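Local atomic coordinates of DNA annealing helicase and endonuclease ZRANB3 (Homo sapiens, PDB entry 5MKW), a protein that anneals DNA strands and cleaves DNA to restart stalled replication forks and limit inappropriate recombination, this chain being its HNH endonuclease domain. Residues 10-15 / 92-97; 28-33 / 48-53; 44-49 / 57-62; 52-57 / 99-104; 74-79 / 85-90. All coordinates share one frame; numbering follows the deposited sequence.

Contact 1 (10-15 / 92-97); sequences AKVFET and LQTLCT. With ZN (zinc ion), chain C.
Val12 reaches from helix 10-15 onto strand 92-96 with both of its methyls. CG1 lies 3.2 Å from Thr94 OG1, a close carbon-to-oxygen contact in which the two side chains run past each other in opposite directions. CG2 meets Leu92 CB at 4.0 Å, with these side chains crossing at about a right angle. The isopropyl spreads along one face of the strand, over Gln93, because CG1 is anti to the backbone N (chi1 171°), which leaves CG2 beside that N and turned to Leu92. Behind this first shell, the Thr94 hydroxyl is held by Glu16 OE1, and Val12 and Leu92 both also touch Val74 on the neighbouring strand. The helix passes over the strand at 81°, their axes 8.5 Å apart. Two residues beyond Thr94, Cys96 binds zinc through SG at 2.4 Å, together with Cys20, Cys23 and Cys99, and its side chain also caps the helix that follows. Buried and mostly aliphatic, with one hydroxyl at its centre, the contact seats the N-terminal helix on the HNH hairpin by fit of shape.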
# COMPACT_ATOMS: atom_id res chain seq x y z
N ALA A 10 3.38 7.38 10.43
CA ALA A 10 4.39 8.42 10.67
C ALA A 10 5.62 7.81 11.31
O ALA A 10 6.75 8.13 10.92
CB ALA A 10 3.83 9.53 11.52
N LYS A 11 5.41 6.87 12.20
CA LYS A 11 6.55 6.18 12.85
C LYS A 11 7.36 5.35 11.88
O LYS A 11 8.59 5.44 11.87
CB LYS A 11 6.11 5.28 13.97
CG LYS A 11 5.60 5.97 15.21
CD LYS A 11 6.62 6.85 15.88
CE LYS A 11 7.88 6.11 16.24
NZ LYS A 11 8.70 7.03 17.07
N VAL A 12 6.68 4.62 10.99
CA VAL A 12 7.41 3.82 10.01
C VAL A 12 8.12 4.73 9.00
O VAL A 12 9.26 4.50 8.64
CB VAL A 12 6.47 2.82 9.30
CG1 VAL A 12 7.19 2.16 8.16
CG2 VAL A 12 5.94 1.78 10.28
N PHE A 13 7.50 5.86 8.66
CA PHE A 13 8.07 6.78 7.66
C PHE A 13 9.38 7.39 8.14
O PHE A 13 10.26 7.63 7.34
CB PHE A 13 7.08 7.90 7.38
CG PHE A 13 7.45 8.79 6.23
CD1 PHE A 13 7.07 8.47 4.93
CD2 PHE A 13 8.21 9.93 6.45
CE1 PHE A 13 7.41 9.28 3.88
CE2 PHE A 13 8.56 10.76 5.40
CZ PHE A 13 8.21 10.41 4.11
N GLU A 14 9.52 7.59 9.47
CA GLU A 14 10.75 8.16 10.06
C GLU A 14 11.96 7.34 9.61
O GLU A 14 13.06 7.85 9.56
CB GLU A 14 10.67 8.10 11.59
CG GLU A 14 9.80 9.15 12.25
CD GLU A 14 9.70 8.92 13.76
OE1 GLU A 14 8.65 9.25 14.35
OE2 GLU A 14 10.55 8.15 14.29
N THR A 15 11.76 6.02 9.44
CA THR A 15 12.80 5.14 9.01
C THR A 15 12.76 4.80 7.51
O THR A 15 13.80 4.69 6.90
CB THR A 15 12.80 3.84 9.85
OG1 THR A 15 13.21 4.14 11.19
CG2 THR A 15 13.78 2.85 9.31
N LEU A 92 6.35 -4.03 11.54
CA LEU A 92 5.71 -3.22 10.51
C LEU A 92 6.66 -2.75 9.39
O LEU A 92 7.85 -2.52 9.62
CB LEU A 92 5.06 -2.02 11.15
CG LEU A 92 3.95 -2.34 12.16
CD1 LEU A 92 3.31 -1.05 12.68
CD2 LEU A 92 2.89 -3.24 11.56
N GLN A 93 6.11 -2.53 8.21
CA GLN A 93 6.88 -2.15 7.06
C GLN A 93 6.00 -1.35 6.12
O GLN A 93 4.78 -1.48 6.13
CB GLN A 93 7.46 -3.37 6.36
CG GLN A 93 6.43 -4.19 5.56
CD GLN A 93 6.95 -5.44 4.93
OE1 GLN A 93 6.20 -6.44 4.74
NE2 GLN A 93 8.23 -5.49 4.79
N THR A 94 6.66 -0.55 5.29
CA THR A 94 6.08 0.18 4.20
C THR A 94 5.96 -0.73 3.00
O THR A 94 6.93 -1.40 2.60
CB THR A 94 7.00 1.38 3.85
OG1 THR A 94 7.17 2.22 5.00
CG2 THR A 94 6.38 2.19 2.74
N LEU A 95 4.77 -0.74 2.44
CA LEU A 95 4.50 -1.37 1.15
C LEU A 95 3.91 -0.33 0.21
O LEU A 95 3.02 0.45 0.61
CB LEU A 95 3.48 -2.52 1.29
CG LEU A 95 3.80 -3.75 2.15
CD1 LEU A 95 2.67 -4.77 2.05
CD2 LEU A 95 5.11 -4.39 1.74
N CYS A 96 4.31 -0.34 -1.06
CA CYS A 96 3.57 0.39 -2.04
C CYS A 96 2.16 -0.24 -2.16
O CYS A 96 1.90 -1.38 -1.71
CB CYS A 96 4.30 0.37 -3.41
SG CYS A 96 4.21 -1.20 -4.28
N THR A 97 1.24 0.49 -2.77
CA THR A 97 -0.14 0.02 -2.82
C THR A 97 -0.35 -1.18 -3.74
O THR A 97 -1.25 -1.94 -3.52
CB THR A 97 -1.11 1.16 -3.12
OG1 THR A 97 -0.54 2.02 -4.13
CG2 THR A 97 -1.35 1.95 -1.81
ZN ZN C . 6.05 -2.56 -3.71

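Contact 2 (28-33 / 48-53); sequences QELFLR and ATWTSK
Thr49, whose CG2 touches Leu30 CD2, offers a carbonyl oxygen that Ser52 grips twice: the backbone N of Ser52 lies 2.9 Å from Thr49 O and its OG 3.1 Å from the same atom. The two donors come from opposite faces of the carbonyl plane, with OG tilted 21° from it, and they tie down the start of the 3-10 turn 50-53. This turn joins helix 39-47 to helix 56-64 and, through the Trp50 side chain about 6 Å from the zinc, packs beside the metal site of the HNH domain. A single methyl of helix 27-36 meets three neighbouring side chains. Leu30 CD2 meets Thr51 CG2 tip to tip at 3.5 Å, tighter than usual for two carbons, and lies obliquely against the Trp50 indole, 3.7 Å from NE1. Thr51 OG1 stands between the backbone N and the carbonyl carbon (chi1 42°) and bonds to Leu46 O, which fixes CG2 against Leu30 and over the rim of one indole face. Trp50 also touches Thr97 and Val98 of helix 97-118.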
# COMPACT_ATOMS: atom_id res chain seq x y z
N GLN A 28 6.55 7.50 -1.91
CA GLN A 28 6.35 8.87 -1.48
C GLN A 28 6.78 9.91 -2.52
O GLN A 28 6.15 10.95 -2.67
CB GLN A 28 7.04 9.14 -0.16
CG GLN A 28 6.92 10.59 0.35
CD GLN A 28 5.53 10.89 0.91
OE1 GLN A 28 4.67 9.98 1.08
NE2 GLN A 28 5.29 12.14 1.20
N GLU A 29 7.88 9.65 -3.20
CA GLU A 29 8.37 10.55 -4.24
C GLU A 29 7.37 10.64 -5.40
O GLU A 29 7.10 11.72 -5.91
CB GLU A 29 9.70 10.03 -4.77
CG GLU A 29 10.12 10.58 -6.13
CD GLU A 29 11.49 10.04 -6.58
OE1 GLU A 29 11.57 8.84 -6.99
OE2 GLU A 29 12.49 10.79 -6.48
N LEU A 30 6.79 9.50 -5.78
CA LEU A 30 5.71 9.53 -6.79
C LEU A 30 4.45 10.32 -6.32
O LEU A 30 3.85 11.09 -7.09
CB LEU A 30 5.31 8.11 -7.20
CG LEU A 30 4.37 8.05 -8.44
CD1 LEU A 30 5.10 8.62 -9.69
CD2 LEU A 30 3.89 6.62 -8.67
N PHE A 31 4.03 10.10 -5.10
CA PHE A 31 2.93 10.88 -4.49
C PHE A 31 3.17 12.38 -4.67
O PHE A 31 2.29 13.12 -5.11
CB PHE A 31 2.77 10.57 -2.97
CG PHE A 31 1.93 11.59 -2.25
CD1 PHE A 31 0.57 11.77 -2.59
CD2 PHE A 31 2.50 12.50 -1.36
CE1 PHE A 31 -0.18 12.82 -2.06
CE2 PHE A 31 1.75 13.54 -0.82
CZ PHE A 31 0.40 13.69 -1.19
N LEU A 32 4.37 12.84 -4.30
CA LEU A 32 4.63 14.29 -4.33
C LEU A 32 4.59 14.81 -5.75
O LEU A 32 4.10 15.90 -6.00
CB LEU A 32 5.97 14.64 -3.70
CG LEU A 32 6.11 14.33 -2.23
CD1 LEU A 32 7.58 14.36 -1.83
CD2 LEU A 32 5.30 15.33 -1.43
N ARG A 33 5.15 14.03 -6.68
CA ARG A 33 5.15 14.40 -8.09
C ARG A 33 3.71 14.51 -8.64
O ARG A 33 3.35 15.51 -9.30
CB ARG A 33 6.00 13.40 -8.87
CG ARG A 33 5.93 13.56 -10.39
CD ARG A 33 6.97 14.50 -10.98
NE ARG A 33 6.97 14.39 -12.44
CZ ARG A 33 6.38 15.25 -13.26
NH1 ARG A 33 5.77 16.33 -12.80
NH2 ARG A 33 6.43 15.04 -14.56
N ALA A 48 2.47 5.30 -16.74
CA ALA A 48 3.85 5.12 -17.18
C ALA A 48 4.70 4.41 -16.16
O ALA A 48 5.86 4.15 -16.45
CB ALA A 48 4.48 6.47 -17.49
N THR A 49 4.16 4.06 -14.99
CA THR A 49 4.98 3.45 -13.95
C THR A 49 4.20 2.39 -13.17
O THR A 49 3.15 1.95 -13.62
CB THR A 49 5.65 4.54 -13.08
OG1 THR A 49 6.69 3.95 -12.34
CG2 THR A 49 4.71 5.25 -12.18
N TRP A 50 4.75 1.92 -12.06
CA TRP A 50 4.23 0.77 -11.27
C TRP A 50 2.79 0.94 -10.83
O TRP A 50 2.08 -0.04 -10.64
CB TRP A 50 5.11 0.54 -10.02
CG TRP A 50 5.17 1.74 -9.07
CD1 TRP A 50 6.14 2.70 -9.01
CD2 TRP A 50 4.28 2.02 -8.00
NE1 TRP A 50 5.88 3.58 -7.98
CE2 TRP A 50 4.73 3.19 -7.36
CE3 TRP A 50 3.19 1.36 -7.46
CZ2 TRP A 50 4.11 3.70 -6.23
CZ3 TRP A 50 2.50 1.95 -6.43
CH2 TRP A 50 2.99 3.08 -5.79
N THR A 51 2.35 2.18 -10.68
CA THR A 51 0.92 2.47 -10.38
C THR A 51 -0.09 1.97 -11.48
O THR A 51 -1.29 1.79 -11.22
CB THR A 51 0.72 4.00 -10.20
OG1 THR A 51 1.48 4.70 -11.20
CG2 THR A 51 1.18 4.44 -8.83
N SER A 52 0.41 1.71 -12.68
CA SER A 52 -0.45 1.24 -13.76
C SER A 52 -1.17 -0.05 -13.42
O SER A 52 -2.21 -0.38 -14.02
CB SER A 52 0.36 1.01 -15.03
OG SER A 52 1.22 -0.11 -14.88
N LYS A 53 -0.67 -0.75 -12.41
CA LYS A 53 -1.26 -1.99 -11.98
C LYS A 53 -2.35 -1.85 -10.92
O LYS A 53 -2.97 -2.82 -10.55
CB LYS A 53 -0.19 -2.93 -11.46
CG LYS A 53 0.70 -3.46 -12.56
CD LYS A 53 1.71 -4.44 -11.98
CE LYS A 53 2.41 -5.25 -13.07
NZ LYS A 53 2.86 -6.56 -12.52

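Contact 3 (44-49 / 57-62); sequences NLLYAT and EQLNEM
Leu59 is the first residue of 57-62 to touch the other helix, and it splits its two methyls between neighbours. CD1 lies against the outer end of Tyr47, 3.5 Å from OH and 3.7 Å from CZ, approaching the ring obliquely. CD2 turns instead to Leu46 and comes 4.2 Å from its CB. Even the backbone takes part: Leu59 O has Leu46 CD1 at 4.0 Å. Here the last turn of helix 39-47 packs against helix 56-64, two of the helices that come before the HNH hairpin in the chain, and the short connection between them turns the chain back so that Leu46 faces Leu59. Next along the segment, Glu61 looks elsewhere and bonds to His70 through OE1. Met62 then closes round the end of Leu46, whose CD1 lies 3.8 Å from Met62 CB while CD2 is 3.8 Å from Met62 CE. CB meets its methyl directly, and the bend at the thioether (chi3 87°) brings CE back beside the other. Leu34 and Ile63 also touch the Leu46 side chain, whereas Met62 packs further on Leu54, His70 and Phe71.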
# COMPACT_ATOMS: atom_id res chain seq x y z
N ASN A 44 -1.22 10.13 -17.48
CA ASN A 44 -0.06 9.57 -18.18
C ASN A 44 1.09 9.23 -17.26
O ASN A 44 1.74 8.21 -17.45
CB ASN A 44 0.45 10.53 -19.27
CG ASN A 44 -0.47 10.57 -20.49
OD1 ASN A 44 -1.25 9.64 -20.76
ND2 ASN A 44 -0.35 11.65 -21.25
N LEU A 45 1.30 10.05 -16.23
CA LEU A 45 2.27 9.71 -15.20
C LEU A 45 1.93 8.38 -14.52
O LEU A 45 2.82 7.58 -14.24
CB LEU A 45 2.34 10.81 -14.12
CG LEU A 45 2.96 12.14 -14.60
CD1 LEU A 45 2.75 13.21 -13.53
CD2 LEU A 45 4.44 12.04 -14.96
N LEU A 46 0.66 8.19 -14.17
CA LEU A 46 0.28 7.00 -13.43
C LEU A 46 0.44 5.76 -14.29
O LEU A 46 0.84 4.71 -13.79
CB LEU A 46 -1.15 7.11 -12.90
CG LEU A 46 -1.36 8.10 -11.75
CD1 LEU A 46 -2.84 8.41 -11.58
CD2 LEU A 46 -0.79 7.56 -10.44
N TYR A 47 0.06 5.83 -15.56
CA TYR A 47 0.14 4.65 -16.42
C TYR A 47 1.54 4.38 -16.97
O TYR A 47 1.76 3.33 -17.57
CB TYR A 47 -0.86 4.75 -17.59
CG TYR A 47 -2.29 4.44 -17.15
CD1 TYR A 47 -2.76 3.12 -17.10
CD2 TYR A 47 -3.12 5.44 -16.68
CE1 TYR A 47 -4.06 2.85 -16.72
CE2 TYR A 47 -4.41 5.17 -16.24
CZ TYR A 47 -4.88 3.88 -16.31
OH TYR A 47 -6.17 3.60 -15.92
N ALA A 48 2.47 5.30 -16.74
CA ALA A 48 3.85 5.12 -17.18
C ALA A 48 4.70 4.41 -16.16
O ALA A 48 5.86 4.15 -16.45
CB ALA A 48 4.48 6.47 -17.49
N THR A 49 4.16 4.06 -14.99
CA THR A 49 4.98 3.45 -13.95
C THR A 49 4.20 2.39 -13.17
O THR A 49 3.15 1.95 -13.62
CB THR A 49 5.65 4.54 -13.08
OG1 THR A 49 6.69 3.95 -12.34
CG2 THR A 49 4.71 5.25 -12.18
N GLU A 57 -10.53 2.22 -10.46
CA GLU A 57 -11.25 3.03 -9.50
C GLU A 57 -10.25 3.89 -8.69
O GLU A 57 -10.44 5.09 -8.47
CB GLU A 57 -12.03 2.07 -8.57
CG GLU A 57 -12.75 2.73 -7.39
CD GLU A 57 -13.94 3.59 -7.85
OE1 GLU A 57 -14.55 3.28 -8.90
OE2 GLU A 57 -14.28 4.58 -7.15
N GLN A 58 -9.16 3.29 -8.30
CA GLN A 58 -8.19 4.00 -7.46
C GLN A 58 -7.45 5.01 -8.29
O GLN A 58 -7.24 6.15 -7.88
CB GLN A 58 -7.25 3.01 -6.77
CG GLN A 58 -6.29 3.72 -5.85
CD GLN A 58 -5.59 2.77 -4.89
OE1 GLN A 58 -6.11 1.71 -4.60
NE2 GLN A 58 -4.39 3.12 -4.45
N LEU A 59 -7.05 4.59 -9.49
CA LEU A 59 -6.38 5.49 -10.43
C LEU A 59 -7.25 6.71 -10.76
O LEU A 59 -6.75 7.85 -10.82
CB LEU A 59 -5.98 4.74 -11.72
CG LEU A 59 -4.93 3.66 -11.50
CD1 LEU A 59 -4.73 2.85 -12.77
CD2 LEU A 59 -3.60 4.27 -11.02
N ASN A 60 -8.56 6.52 -10.93
CA ASN A 60 -9.43 7.67 -11.16
C ASN A 60 -9.39 8.62 -9.92
O ASN A 60 -9.39 9.85 -10.05
CB ASN A 60 -10.87 7.24 -11.41
CG ASN A 60 -11.08 6.62 -12.77
OD1 ASN A 60 -10.27 6.82 -13.68
ND2 ASN A 60 -12.18 5.90 -12.91
N GLU A 61 -9.34 8.07 -8.72
CA GLU A 61 -9.26 8.95 -7.53
C GLU A 61 -7.94 9.69 -7.46
O GLU A 61 -7.86 10.85 -7.00
CB GLU A 61 -9.36 8.16 -6.25
CG GLU A 61 -10.75 7.64 -5.95
CD GLU A 61 -10.70 6.73 -4.74
OE1 GLU A 61 -9.73 6.84 -3.93
OE2 GLU A 61 -11.59 5.86 -4.64
N MET A 62 -6.89 8.98 -7.84
CA MET A 62 -5.54 9.56 -7.89
C MET A 62 -5.38 10.69 -8.92
O MET A 62 -4.56 11.56 -8.74
CB MET A 62 -4.52 8.45 -8.13
CG MET A 62 -4.40 7.51 -6.91
SD MET A 62 -3.69 5.90 -7.28
CE MET A 62 -1.93 6.12 -7.14

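Contact 4 (52-57 / 99-104); sequences SKLPLE and CHKERT. With ZN (zinc ion), chain C.
Lys101 runs out extended, and its chi2 of 180° and chi3 of -160° lay CD and CE against Leu54 and Pro55; the bend at the last torsion (chi4 -70°) then turns NZ aside. The lysine belongs to helix 97-118, the helix of the HNH ββα-metal motif, and its partners lie where the chain enters helix 56-64, with Pro55 at the N-cap position. CE sits 3.6 Å from Leu54 CD2, the two side chains crossing at about a right angle. The CD end of the Pro55 ring meets the lysine too, CD lying 3.7 Å from Lys101 CE. NZ has a weak hydrogen bond with Gln58 OE1, so the chain is greasy along its length and polar only at its end. Cut back to an alanine, this position is likely to leave a gap beside Leu54 CD2 and Pro55 CD, and Gln58 OE1 without that weak partner. Leu54 itself is buried, packing also on Thr97, Val98, Leu59 and Met62. Earlier in the helix, Cys99 SG binds zinc at 2.3 Å, completing the site with Cys20, Cys23 and Cys96. At the next residue, His100 O takes two donors from one turn further on, reaching it from opposite faces, Thr104 N at 2.9 Å and Thr104 OG1 at 3.0 Å, the hydroxyl standing above the carbonyl plane and over the rim of one face of the His100 ring.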
# COMPACT_ATOMS: atom_id res chain seq x y z
N SER A 52 0.41 1.71 -12.68
CA SER A 52 -0.45 1.24 -13.76
C SER A 52 -1.17 -0.05 -13.42
O SER A 52 -2.21 -0.38 -14.02
CB SER A 52 0.36 1.01 -15.03
OG SER A 52 1.22 -0.11 -14.88
N LYS A 53 -0.67 -0.75 -12.41
CA LYS A 53 -1.26 -1.99 -11.98
C LYS A 53 -2.35 -1.85 -10.92
O LYS A 53 -2.97 -2.82 -10.55
CB LYS A 53 -0.19 -2.93 -11.46
CG LYS A 53 0.70 -3.46 -12.56
CD LYS A 53 1.71 -4.44 -11.98
CE LYS A 53 2.41 -5.25 -13.07
NZ LYS A 53 2.86 -6.56 -12.52
N LEU A 54 -2.63 -0.64 -10.48
CA LEU A 54 -3.69 -0.41 -9.49
C LEU A 54 -5.06 -0.49 -10.15
O LEU A 54 -5.16 -0.28 -11.34
CB LEU A 54 -3.51 0.95 -8.86
CG LEU A 54 -2.28 1.07 -7.94
CD1 LEU A 54 -1.93 2.51 -7.70
CD2 LEU A 54 -2.53 0.32 -6.63
N PRO A 55 -6.12 -0.73 -9.37
CA PRO A 55 -7.48 -0.67 -9.92
C PRO A 55 -7.84 0.68 -10.53
O PRO A 55 -7.43 1.74 -10.02
CB PRO A 55 -8.40 -0.95 -8.70
CG PRO A 55 -7.53 -1.54 -7.65
CD PRO A 55 -6.14 -0.97 -7.92
N LEU A 56 -8.57 0.63 -11.65
CA LEU A 56 -9.06 1.79 -12.34
C LEU A 56 -9.77 2.75 -11.40
O LEU A 56 -9.62 3.95 -11.52
CB LEU A 56 -10.00 1.37 -13.46
CG LEU A 56 -10.69 2.51 -14.19
CD1 LEU A 56 -9.69 3.45 -14.86
CD2 LEU A 56 -11.62 1.94 -15.26
N GLU A 57 -10.53 2.22 -10.46
CA GLU A 57 -11.25 3.03 -9.50
C GLU A 57 -10.25 3.89 -8.69
O GLU A 57 -10.44 5.09 -8.47
CB GLU A 57 -12.03 2.07 -8.57
CG GLU A 57 -12.75 2.73 -7.39
CD GLU A 57 -13.94 3.59 -7.85
OE1 GLU A 57 -14.55 3.28 -8.90
OE2 GLU A 57 -14.28 4.58 -7.15
N CYS A 99 1.97 -3.71 -4.08
CA CYS A 99 2.34 -4.82 -3.19
C CYS A 99 1.31 -5.07 -2.08
O CYS A 99 1.07 -6.21 -1.66
CB CYS A 99 3.70 -4.57 -2.57
SG CYS A 99 5.08 -4.65 -3.77
N HIS A 100 0.77 -4.01 -1.53
CA HIS A 100 -0.20 -4.15 -0.48
C HIS A 100 -1.46 -4.88 -0.99
O HIS A 100 -2.02 -5.72 -0.30
CB HIS A 100 -0.59 -2.81 0.07
CG HIS A 100 -1.55 -2.89 1.19
ND1 HIS A 100 -2.80 -2.29 1.14
CD2 HIS A 100 -1.43 -3.41 2.43
CE1 HIS A 100 -3.37 -2.41 2.31
NE2 HIS A 100 -2.62 -3.19 3.07
N LYS A 101 -1.92 -4.51 -2.18
CA LYS A 101 -3.06 -5.19 -2.79
C LYS A 101 -2.84 -6.67 -3.18
O LYS A 101 -3.75 -7.49 -3.00
CB LYS A 101 -3.54 -4.40 -4.00
CG LYS A 101 -4.29 -3.16 -3.57
CD LYS A 101 -4.75 -2.39 -4.77
CE LYS A 101 -5.05 -0.97 -4.36
NZ LYS A 101 -6.25 -0.91 -3.51
N GLU A 102 -1.64 -7.01 -3.68
CA GLU A 102 -1.27 -8.42 -3.86
C GLU A 102 -1.34 -9.17 -2.54
O GLU A 102 -1.84 -10.29 -2.47
CB GLU A 102 0.13 -8.58 -4.43
CG GLU A 102 0.31 -8.09 -5.85
CD GLU A 102 1.80 -7.97 -6.24
OE1 GLU A 102 2.67 -8.50 -5.52
OE2 GLU A 102 2.10 -7.42 -7.31
N ARG A 103 -0.79 -8.57 -1.49
CA ARG A 103 -0.83 -9.20 -0.18
C ARG A 103 -2.25 -9.39 0.36
O ARG A 103 -2.62 -10.49 0.80
CB ARG A 103 -0.03 -8.39 0.84
CG ARG A 103 -0.20 -9.02 2.22
CD ARG A 103 1.06 -9.01 2.98
NE ARG A 103 2.16 -9.62 2.25
CZ ARG A 103 3.41 -9.57 2.70
NH1 ARG A 103 3.63 -9.04 3.88
NH2 ARG A 103 4.40 -10.13 2.01
N THR A 104 -3.06 -8.35 0.27
CA THR A 104 -4.46 -8.41 0.67
C THR A 104 -5.25 -9.49 -0.09
O THR A 104 -6.07 -10.23 0.49
CB THR A 104 -5.05 -6.99 0.51
OG1 THR A 104 -4.42 -6.14 1.49
CG2 THR A 104 -6.48 -6.97 0.77
ZN ZN C . 6.05 -2.56 -3.71

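Contact 5 (74-79 / 85-90); sequences VDHIKP and GQCSLD
The His76 imidazole carries Gly85 over one face and two groups of the 85-90 loop at its edge. Gly85 CA makes a CH-pi contact 4.3 Å from the centroid of the His76 ring, only 18° off the ring normal. At the edge, Gln86 O lies 3.1 Å from His76 CD2, and Cys87 SG lies in plane, where His76 NE2 appears to donate to it at 3.3 Å; the sulfur's position is less certain, so that bond is tentative. His76 CG stands anti to the carbonyl carbon (chi1 -62°), which sets the ring against residues 85-87. A side chain at Gly85 would clash with Lys78 O, and the backbone angles there would press a CB onto the preceding carbonyl oxygen. A lysine in place of His76 would probably leave Gly85 with no ring face to lie on and Gln86 O and Cys87 without its edge. A water bridges the segments nearby, 2.8 Å from Lys78 O and 2.9 Å from Gln86 N. Asn91 ties them again, bonding Lys78 N and Gln86 O. Further along, Ile77 CD1 rests 3.6 Å from Asp90 O. His76, Asn91 and, on helix 97-118, His100 probably fill the positions of the HNH signature, within a region tied to endonuclease activity. Strand 72-76 pairs with strand 92-96, Asp75 and Pro79 touch Arg103 of helix 97-118, and Leu89 packs on Lys11 and Val12 of helix 5-16.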
# COMPACT_ATOMS: atom_id res chain seq x y z
N VAL A 74 1.28 1.04 5.57
CA VAL A 74 1.98 0.21 6.55
C VAL A 74 1.33 -1.16 6.64
O VAL A 74 0.09 -1.26 6.67
CB VAL A 74 1.94 0.87 7.94
CG1 VAL A 74 2.58 -0.02 8.99
CG2 VAL A 74 2.65 2.21 7.87
N ASP A 75 2.14 -2.21 6.71
CA ASP A 75 1.58 -3.54 6.86
C ASP A 75 2.54 -4.39 7.67
O ASP A 75 3.63 -3.94 8.06
CB ASP A 75 1.33 -4.15 5.47
CG ASP A 75 0.22 -5.23 5.46
OD1 ASP A 75 -0.10 -5.83 6.53
OD2 ASP A 75 -0.25 -5.53 4.34
N HIS A 76 2.15 -5.63 7.95
CA HIS A 76 2.95 -6.53 8.77
C HIS A 76 4.15 -7.06 8.01
O HIS A 76 4.06 -7.37 6.82
CB HIS A 76 2.13 -7.74 9.22
CG HIS A 76 0.97 -7.37 10.07
ND1 HIS A 76 -0.33 -7.50 9.64
CD2 HIS A 76 0.91 -6.85 11.32
CE1 HIS A 76 -1.14 -7.12 10.61
NE2 HIS A 76 -0.42 -6.70 11.63
N ILE A 77 5.26 -7.27 8.72
CA ILE A 77 6.38 -7.99 8.14
C ILE A 77 6.11 -9.49 8.19
O ILE A 77 6.28 -10.17 7.18
CB ILE A 77 7.70 -7.71 8.86
CG1 ILE A 77 8.08 -6.23 8.76
CG2 ILE A 77 8.79 -8.62 8.29
CD1 ILE A 77 9.14 -5.81 9.76
N LYS A 78 5.66 -9.97 9.36
CA LYS A 78 5.24 -11.37 9.54
C LYS A 78 3.74 -11.41 9.80
O LYS A 78 3.26 -11.09 10.93
CB LYS A 78 5.97 -12.01 10.72
CG LYS A 78 7.46 -11.74 10.72
CD LYS A 78 8.25 -12.71 11.62
CE LYS A 78 9.55 -12.10 12.13
NZ LYS A 78 10.74 -12.96 11.83
N PRO A 79 2.97 -11.58 8.72
CA PRO A 79 1.54 -11.78 8.97
C PRO A 79 1.24 -13.23 9.31
O PRO A 79 1.93 -14.16 8.87
CB PRO A 79 0.87 -11.40 7.65
CG PRO A 79 1.93 -11.63 6.61
CD PRO A 79 3.27 -11.40 7.28
N GLY A 85 -1.74 -10.23 12.75
CA GLY A 85 -0.42 -10.40 13.33
C GLY A 85 -0.19 -9.31 14.34
O GLY A 85 -1.07 -8.50 14.59
N GLN A 86 0.99 -9.34 14.95
CA GLN A 86 1.40 -8.34 15.92
C GLN A 86 1.58 -6.99 15.25
O GLN A 86 2.15 -6.92 14.16
CB GLN A 86 2.72 -8.76 16.59
CG GLN A 86 2.59 -9.98 17.48
CD GLN A 86 1.51 -9.78 18.50
OE1 GLN A 86 1.68 -8.99 19.43
NE2 GLN A 86 0.37 -10.41 18.30
N CYS A 87 1.13 -5.93 15.91
CA CYS A 87 1.21 -4.59 15.33
C CYS A 87 2.22 -3.69 16.01
O CYS A 87 2.17 -2.47 15.85
CB CYS A 87 -0.15 -3.94 15.35
SG CYS A 87 -1.27 -4.86 14.29
N SER A 88 3.15 -4.30 16.76
CA SER A 88 4.33 -3.61 17.25
C SER A 88 5.20 -3.13 16.09
O SER A 88 5.24 -3.73 15.00
CB SER A 88 5.15 -4.52 18.16
OG SER A 88 5.57 -5.71 17.51
N LEU A 89 5.92 -2.05 16.34
CA LEU A 89 6.62 -1.34 15.28
C LEU A 89 7.68 -2.23 14.62
O LEU A 89 7.99 -2.09 13.43
CB LEU A 89 7.26 -0.08 15.87
CG LEU A 89 7.73 0.94 14.84
CD1 LEU A 89 6.51 1.63 14.23
CD2 LEU A 89 8.69 1.94 15.50
N ASP A 90 8.25 -3.14 15.40
CA ASP A 90 9.23 -4.07 14.88
C ASP A 90 8.65 -5.15 13.97
O ASP A 90 9.38 -5.95 13.39
CB ASP A 90 10.01 -4.71 16.04
CG ASP A 90 9.12 -5.59 16.95
OD1 ASP A 90 8.17 -6.26 16.47
OD2 ASP A 90 9.42 -5.64 18.17
O HOH W 1 2.63 -11.41 13.69

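Overall arrangement
Contacts 1 and 3 are the buried ones, mostly aliphatic, with a threonine hydroxyl in contact 1 and a methionine and a tyrosine in contact 3; contacts 2 and 4 are partly buried, and contact 5 lies at the surface, where carbonyls, a water and an imidazole replace methyl packing. Contacts 1 and 5 share the two-stranded sheet, joined by a probable hydrogen bond between Gln93 O and Asp75 N. Contacts 2 and 3 lie side by side, centres about 8 Å apart, and share Ala48 and Thr49. Contacts 3 and 4 both use helix 56-64. Zinc links contact 1 to contact 4 through Cys96 and Cys99, and Trp50 of contact 2 packs beside Cys96. Contact 5 stands apart from contacts 2 and 3.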